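Local coordinates for hydrogenase maturation factor (Thermoanaerobacter tengcongensis, PDB 3VTI), which probably carbamoylates the C-terminal cysteine of HypE, using carbamoyl phosphate and ATP, in the maturation of [NiFe] hydrogenases, at residues V42-S47 with V96-D101; R12-F17 with A62-I67. All coordinates share one frame; numbering follows the deposited sequence.

Contact 1 (V42-S47 with V96-D101); sequences VYNNSS and VGSKED
The amide of Asn44 and the carboxylate of Asp101 stand nearly upright to one another, their planes 81° apart. Asn44 ND2 donates to Asp101 OD2 at 2.9 Å, with the oxygen only 10° out of the amide plane and met nearly along its own C-O axis. With CG beside the backbone N (chi1 -66°), the amide is turned toward the Asp101 carboxylate, and Asn44 CB faces Ser98 OG. A water braces the same carboxylate oxygen: it accepts from Asn44 N at 2.9 Å and donates to Asp101 OD2 and Val96 O. OD2 is thus gripped by the water and the amide. The other flat group, the Tyr43 ring, is met obliquely by Val96, whose CG2 lies 3.3 Å from Tyr43 CD1, while the ring of Tyr50 on strand 48-55 meets it with its plane almost parallel.

Beyond the rings, Val96 N donates to Val42 O at 2.9 Å, and from there the chain runs alongside the strand into a type I turn closed by Asp101 N to Ser98 O (3.1 Å). Glu100, bent at chi2, lays its CG 3.5 Å from Ser46 N, and its OE1 takes Lys99 NZ in a salt bridge of 2.6 Å. With an alanine here, Lys99 would probably be left without its carboxylate mate and the Asn45-Ser46 backbone without its methylene cover.

Asn44 is a predicted active-site residue of the acylphosphatase domain, and Asp101 also makes a long, weak ion pair with Arg26, the other one. Gln21 bonds Glu100 O, Val42 packs on Val29 of helix 25-35 and on Leu49 and Ile51 of strand 48-55, and the 96-101 segment carries on from strand 93-95, which flanks strand 39-45 at the sheet's end.

Contact 2 (R12-F17 with A62-I67); sequences RQINIF and AFIREI
Ile14 and Ile16 of the 12-17 strand face Ile64, Ile67 and Phe63 of the 62-67 helix, in the layered alpha/beta sandwich of an acylphosphatase-like (ferredoxin-like) domain. The two segments run almost parallel, 6° apart, with their axes 11.2 Å from each other, so the space between them is bridged by side chains from both layers.

Hydrogen bonds serve each layer separately and do not cross between them. In the helix Glu66 N bonds Ala62 O and Ile67 N bonds Phe63 O; in the sheet Ile14 pairs with Ile51 and Ile16 with Leu49 through their backbones.

One contact is aliphatic to aromatic. Ile14 CD1 reaches the rim of the Phe63 ring, near its plane, at 4.2 Å from Phe63 CD1. Phe63 packs in addition on Val29 and Ile32 of helix 25-35 and thereby joins the two helices that cover this face.

Contacts between aliphatic chains carry most of the interface. Ile14 holds CG1 beside its backbone N and extends from there (chi2 163°), which sends CD1 across to the helix, where it lies 3.9 Å from Ile64 CG1; the two side chains meet at a slant. Ile64 also turns its CD1 to the aliphatic part of Arg12, whose CG is 4.3 Å away. Further along the strand, Ile16 repeats the extended shape of Ile14, and its CD1 rests 3.8 Å from Ile67 CG2.

In the fold
Both contacts belong to the N-terminal acylphosphatase-like domain, with centres 16 Å apart, and they share its five-stranded sheet. Their segments alternate along the chain: 12-17, 42-47, 62-67, then 96-101. Strands 10-17 and 39-45 are not neighbours in the sheet; strand 48-55 lies between them and pairs with both. Helix 25-35 also serves both, touching Asn44 in contact 1 and Phe63 in contact 2. The two meet directly where Ser47 CB packs 3.6 Å from Phe17 CD2. Contact 2 is buried between sheet and helices, whereas contact 1 lies at the surface, where the chain leaves the sheet toward the zinc-binding cysteines, and holds the predicted active-site residue Asn44, with Arg26, the other one, close to Asp101.

Contact 1 (V42-S47 with V96-D101)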
loop_
_atom_site.group_PDB
_atom_site.type_symbol
_atom_site.label_atom_id
_atom_site.label_comp_id
_atom_site.label_asym_id
_atom_site.label_seq_id
_atom_site.Cartn_x
_atom_site.Cartn_y
_atom_site.Cartn_z
ATOM N N VAL A 42 -1.810 73.923 -40.973
ATOM C CA VAL A 42 -1.780 72.650 -40.251
ATOM C C VAL A 42 -3.167 72.381 -39.658
ATOM O O VAL A 42 -3.846 73.317 -39.220
ATOM C CB VAL A 42 -0.693 72.630 -39.126
ATOM C CG1 VAL A 42 -0.940 73.717 -38.068
ATOM C CG2 VAL A 42 -0.601 71.251 -38.475
ATOM N N TYR A 43 -3.582 71.113 -39.670
ATOM C CA TYR A 43 -4.815 70.670 -39.006
ATOM C C TYR A 43 -4.818 69.164 -38.757
ATOM O O TYR A 43 -4.028 68.425 -39.346
ATOM C CB TYR A 43 -6.081 71.095 -39.781
ATOM C CG TYR A 43 -6.253 70.456 -41.138
ATOM C CD1 TYR A 43 -5.945 71.156 -42.294
ATOM C CD2 TYR A 43 -6.731 69.149 -41.263
ATOM C CE1 TYR A 43 -6.111 70.572 -43.545
ATOM C CE2 TYR A 43 -6.889 68.561 -42.493
ATOM C CZ TYR A 43 -6.577 69.276 -43.628
ATOM O OH TYR A 43 -6.721 68.697 -44.847
ATOM N N ASN A 44 -5.724 68.720 -37.889
ATOM C CA ASN A 44 -5.856 67.304 -37.537
ATOM C C ASN A 44 -6.668 66.523 -38.558
ATOM O O ASN A 44 -7.529 67.077 -39.229
ATOM C CB ASN A 44 -6.500 67.153 -36.151
ATOM C CG ASN A 44 -5.621 67.690 -35.029
ATOM O OD1 ASN A 44 -4.470 67.316 -34.896
ATOM N ND2 ASN A 44 -6.181 68.559 -34.205
ATOM N N ASN A 45 -6.371 65.240 -38.689
ATOM C CA ASN A 45 -7.240 64.303 -39.386
ATOM C C ASN A 45 -7.279 62.965 -38.635
ATOM O O ASN A 45 -6.636 62.823 -37.593
ATOM C CB ASN A 45 -6.848 64.157 -40.869
ATOM C CG ASN A 45 -5.393 63.739 -41.067
ATOM O OD1 ASN A 45 -4.797 63.077 -40.222
ATOM N ND2 ASN A 45 -4.827 64.111 -42.209
ATOM N N SER A 46 -8.048 62.001 -39.131
ATOM C CA SER A 46 -8.197 60.726 -38.426
ATOM C C SER A 46 -6.872 59.988 -38.196
ATOM O O SER A 46 -6.668 59.386 -37.138
ATOM C CB SER A 46 -9.196 59.831 -39.146
ATOM O OG SER A 46 -8.812 59.646 -40.494
ATOM N N SER A 47 -5.965 60.062 -39.172
ATOM C CA SER A 47 -4.663 59.361 -39.110
ATOM C C SER A 47 -3.614 60.077 -38.235
ATOM O O SER A 47 -2.634 59.461 -37.780
ATOM C CB SER A 47 -4.102 59.177 -40.526
ATOM O OG SER A 47 -5.124 58.851 -41.466
ATOM N N VAL A 96 -5.541 75.560 -38.567
ATOM C CA VAL A 96 -6.928 75.435 -38.990
ATOM C C VAL A 96 -7.590 74.264 -38.276
ATOM O O VAL A 96 -6.914 73.325 -37.855
ATOM C CB VAL A 96 -7.074 75.391 -40.537
ATOM C CG1 VAL A 96 -6.416 76.607 -41.148
ATOM C CG2 VAL A 96 -6.436 74.181 -41.112
ATOM N N GLY A 97 -8.905 74.344 -38.109
ATOM C CA GLY A 97 -9.649 73.326 -37.383
ATOM C C GLY A 97 -10.006 72.101 -38.201
ATOM O O GLY A 97 -9.743 72.027 -39.402
ATOM N N SER A 98 -10.609 71.131 -37.523
ATOM C CA SER A 98 -11.120 69.919 -38.158
ATOM C C SER A 98 -12.220 69.288 -37.317
ATOM O O SER A 98 -12.325 69.549 -36.118
ATOM C CB SER A 98 -10.002 68.901 -38.326
ATOM O OG SER A 98 -9.584 68.469 -37.061
ATOM N N LYS A 99 -13.021 68.436 -37.948
ATOM C CA LYS A 99 -13.994 67.627 -37.222
ATOM C C LYS A 99 -13.282 66.698 -36.233
ATOM O O LYS A 99 -13.870 66.267 -35.248
ATOM C CB LYS A 99 -14.899 66.843 -38.186
ATOM C CG LYS A 99 -14.259 65.627 -38.822
ATOM C CD LYS A 99 -15.203 64.906 -39.759
ATOM C CE LYS A 99 -14.916 63.406 -39.774
ATOM N NZ LYS A 99 -13.458 63.082 -39.906
ATOM N N GLU A 100 -12.007 66.419 -36.491
ATOM C CA GLU A 100 -11.201 65.550 -35.632
ATOM C C GLU A 100 -10.649 66.247 -34.382
ATOM O O GLU A 100 -10.072 65.587 -33.513
ATOM C CB GLU A 100 -10.063 64.909 -36.438
ATOM C CG GLU A 100 -10.531 63.988 -37.570
ATOM C CD GLU A 100 -11.258 62.738 -37.077
ATOM O OE1 GLU A 100 -12.343 62.437 -37.615
ATOM O OE2 GLU A 100 -10.751 62.057 -36.153
ATOM N N ASP A 101 -10.845 67.564 -34.286
ATOM C CA ASP A 101 -10.379 68.357 -33.137
ATOM C C ASP A 101 -10.953 67.862 -31.819
ATOM O O ASP A 101 -12.111 67.433 -31.762
ATOM C CB ASP A 101 -10.762 69.829 -33.293
ATOM C CG ASP A 101 -9.745 70.621 -34.072
ATOM O OD1 ASP A 101 -10.025 71.807 -34.355
ATOM O OD2 ASP A 101 -8.677 70.068 -34.403
HETATM O O HOH W 1 -6.962 70.955 -36.612
#

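Contact 2 (R12-F17 with A62-I67)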
loop_
_atom_site.group_PDB
_atom_site.type_symbol
_atom_site.label_atom_id
_atom_site.label_comp_id
_atom_site.label_asym_id
_atom_site.label_seq_id
_atom_site.Cartn_x
_atom_site.Cartn_y
_atom_site.Cartn_z
ATOM N N ARG A 12 5.452 71.842 -50.324
ATOM C CA ARG A 12 5.277 70.446 -49.897
ATOM C C ARG A 12 3.983 70.203 -49.112
ATOM O O ARG A 12 3.444 71.106 -48.457
ATOM C CB ARG A 12 6.476 69.965 -49.059
ATOM C CG ARG A 12 7.841 70.022 -49.746
ATOM C CD ARG A 12 8.078 68.868 -50.720
ATOM N NE ARG A 12 9.375 68.994 -51.386
ATOM C CZ ARG A 12 9.572 69.589 -52.565
ATOM N NH1 ARG A 12 8.554 70.115 -53.240
ATOM N NH2 ARG A 12 10.796 69.652 -53.075
ATOM N N GLN A 13 3.508 68.961 -49.181
ATOM C CA GLN A 13 2.370 68.495 -48.395
ATOM C C GLN A 13 2.809 67.354 -47.472
ATOM O O GLN A 13 3.233 66.285 -47.932
ATOM C CB GLN A 13 1.219 68.073 -49.320
ATOM C CG GLN A 13 0.061 67.362 -48.634
ATOM C CD GLN A 13 -0.002 65.879 -48.964
ATOM O OE1 GLN A 13 -0.136 65.494 -50.130
ATOM N NE2 GLN A 13 0.078 65.041 -47.938
ATOM N N ILE A 14 2.710 67.591 -46.167
ATOM C CA ILE A 14 3.241 66.656 -45.180
ATOM C C ILE A 14 2.147 65.986 -44.354
ATOM O O ILE A 14 1.321 66.656 -43.740
ATOM C CB ILE A 14 4.264 67.339 -44.235
ATOM C CG1 ILE A 14 5.316 68.123 -45.045
ATOM C CG2 ILE A 14 4.926 66.305 -43.327
ATOM C CD1 ILE A 14 6.102 69.157 -44.234
ATOM N N ASN A 15 2.158 64.658 -44.356
ATOM C CA ASN A 15 1.287 63.866 -43.503
ATOM C C ASN A 15 2.065 63.226 -42.367
ATOM O O ASN A 15 3.075 62.549 -42.603
ATOM C CB ASN A 15 0.581 62.784 -44.319
ATOM C CG ASN A 15 -0.345 63.356 -45.361
ATOM O OD1 ASN A 15 -0.672 64.546 -45.332
ATOM N ND2 ASN A 15 -0.768 62.517 -46.300
ATOM N N ILE A 16 1.599 63.447 -41.139
ATOM C CA ILE A 16 2.190 62.809 -39.957
ATOM C C ILE A 16 1.179 61.839 -39.350
ATOM O O ILE A 16 0.099 62.250 -38.924
ATOM C CB ILE A 16 2.647 63.844 -38.900
ATOM C CG1 ILE A 16 3.589 64.864 -39.527
ATOM C CG2 ILE A 16 3.330 63.157 -37.729
ATOM C CD1 ILE A 16 3.803 66.096 -38.681
ATOM N N PHE A 17 1.531 60.554 -39.348
ATOM C CA PHE A 17 0.677 59.512 -38.794
ATOM C C PHE A 17 1.115 59.195 -37.371
ATOM O O PHE A 17 2.313 59.107 -37.098
ATOM C CB PHE A 17 0.751 58.218 -39.618
ATOM C CG PHE A 17 0.227 58.330 -41.037
ATOM C CD1 PHE A 17 0.552 57.350 -41.976
ATOM C CD2 PHE A 17 -0.580 59.387 -41.441
ATOM C CE1 PHE A 17 0.074 57.423 -43.305
ATOM C CE2 PHE A 17 -1.059 59.472 -42.769
ATOM C CZ PHE A 17 -0.731 58.488 -43.695
ATOM N N ALA A 62 14.700 71.944 -43.935
ATOM C CA ALA A 62 14.955 72.113 -42.509
ATOM C C ALA A 62 13.689 71.911 -41.679
ATOM O O ALA A 62 13.742 71.306 -40.600
ATOM C CB ALA A 62 15.554 73.476 -42.241
ATOM N N PHE A 63 12.563 72.425 -42.186
ATOM C CA PHE A 63 11.241 72.218 -41.579
ATOM C C PHE A 63 10.960 70.725 -41.488
ATOM O O PHE A 63 10.600 70.226 -40.427
ATOM C CB PHE A 63 10.144 72.934 -42.391
ATOM C CG PHE A 63 8.823 73.099 -41.653
ATOM C CD1 PHE A 63 7.783 72.187 -41.842
ATOM C CD2 PHE A 63 8.614 74.181 -40.798
ATOM C CE1 PHE A 63 6.566 72.345 -41.179
ATOM C CE2 PHE A 63 7.400 74.342 -40.128
ATOM C CZ PHE A 63 6.375 73.419 -40.317
ATOM N N ILE A 64 11.158 70.025 -42.605
ATOM C CA ILE A 64 11.016 68.572 -42.677
ATOM C C ILE A 64 12.003 67.870 -41.742
ATOM O O ILE A 64 11.729 66.773 -41.256
ATOM C CB ILE A 64 11.152 68.058 -44.138
ATOM C CG1 ILE A 64 9.911 68.453 -44.949
ATOM C CG2 ILE A 64 11.360 66.540 -44.188
ATOM C CD1 ILE A 64 10.057 68.306 -46.458
ATOM N N ARG A 65 13.139 68.510 -41.474
ATOM C CA ARG A 65 14.118 67.954 -40.537
ATOM C C ARG A 65 13.736 68.145 -39.072
ATOM O O ARG A 65 13.860 67.211 -38.291
ATOM C CB ARG A 65 15.537 68.465 -40.823
ATOM C CG ARG A 65 16.349 67.491 -41.669
ATOM C CD ARG A 65 17.614 68.126 -42.225
ATOM N NE ARG A 65 18.050 67.451 -43.447
ATOM C CZ ARG A 65 18.587 68.068 -44.501
ATOM N NH1 ARG A 65 18.761 69.386 -44.496
ATOM N NH2 ARG A 65 18.942 67.361 -45.571
ATOM N N GLU A 66 13.270 69.340 -38.710
ATOM C CA GLU A 66 12.812 69.618 -37.345
ATOM C C GLU A 66 11.631 68.741 -36.905
ATOM O O GLU A 66 11.555 68.321 -35.747
ATOM C CB GLU A 66 12.441 71.087 -37.201
ATOM C CG GLU A 66 13.588 71.974 -36.784
ATOM C CD GLU A 66 13.668 72.137 -35.284
ATOM O OE1 GLU A 66 12.849 72.903 -34.726
ATOM O OE2 GLU A 66 14.558 71.508 -34.666
ATOM N N ILE A 67 10.712 68.476 -37.830
ATOM C CA ILE A 67 9.585 67.588 -37.571
ATOM C C ILE A 67 10.086 66.155 -37.445
ATOM O O ILE A 67 9.605 65.386 -36.602
ATOM C CB ILE A 67 8.531 67.679 -38.698
ATOM C CG1 ILE A 67 7.685 68.939 -38.523
ATOM C CG2 ILE A 67 7.637 66.435 -38.730
ATOM C CD1 ILE A 67 6.871 69.283 -39.730
#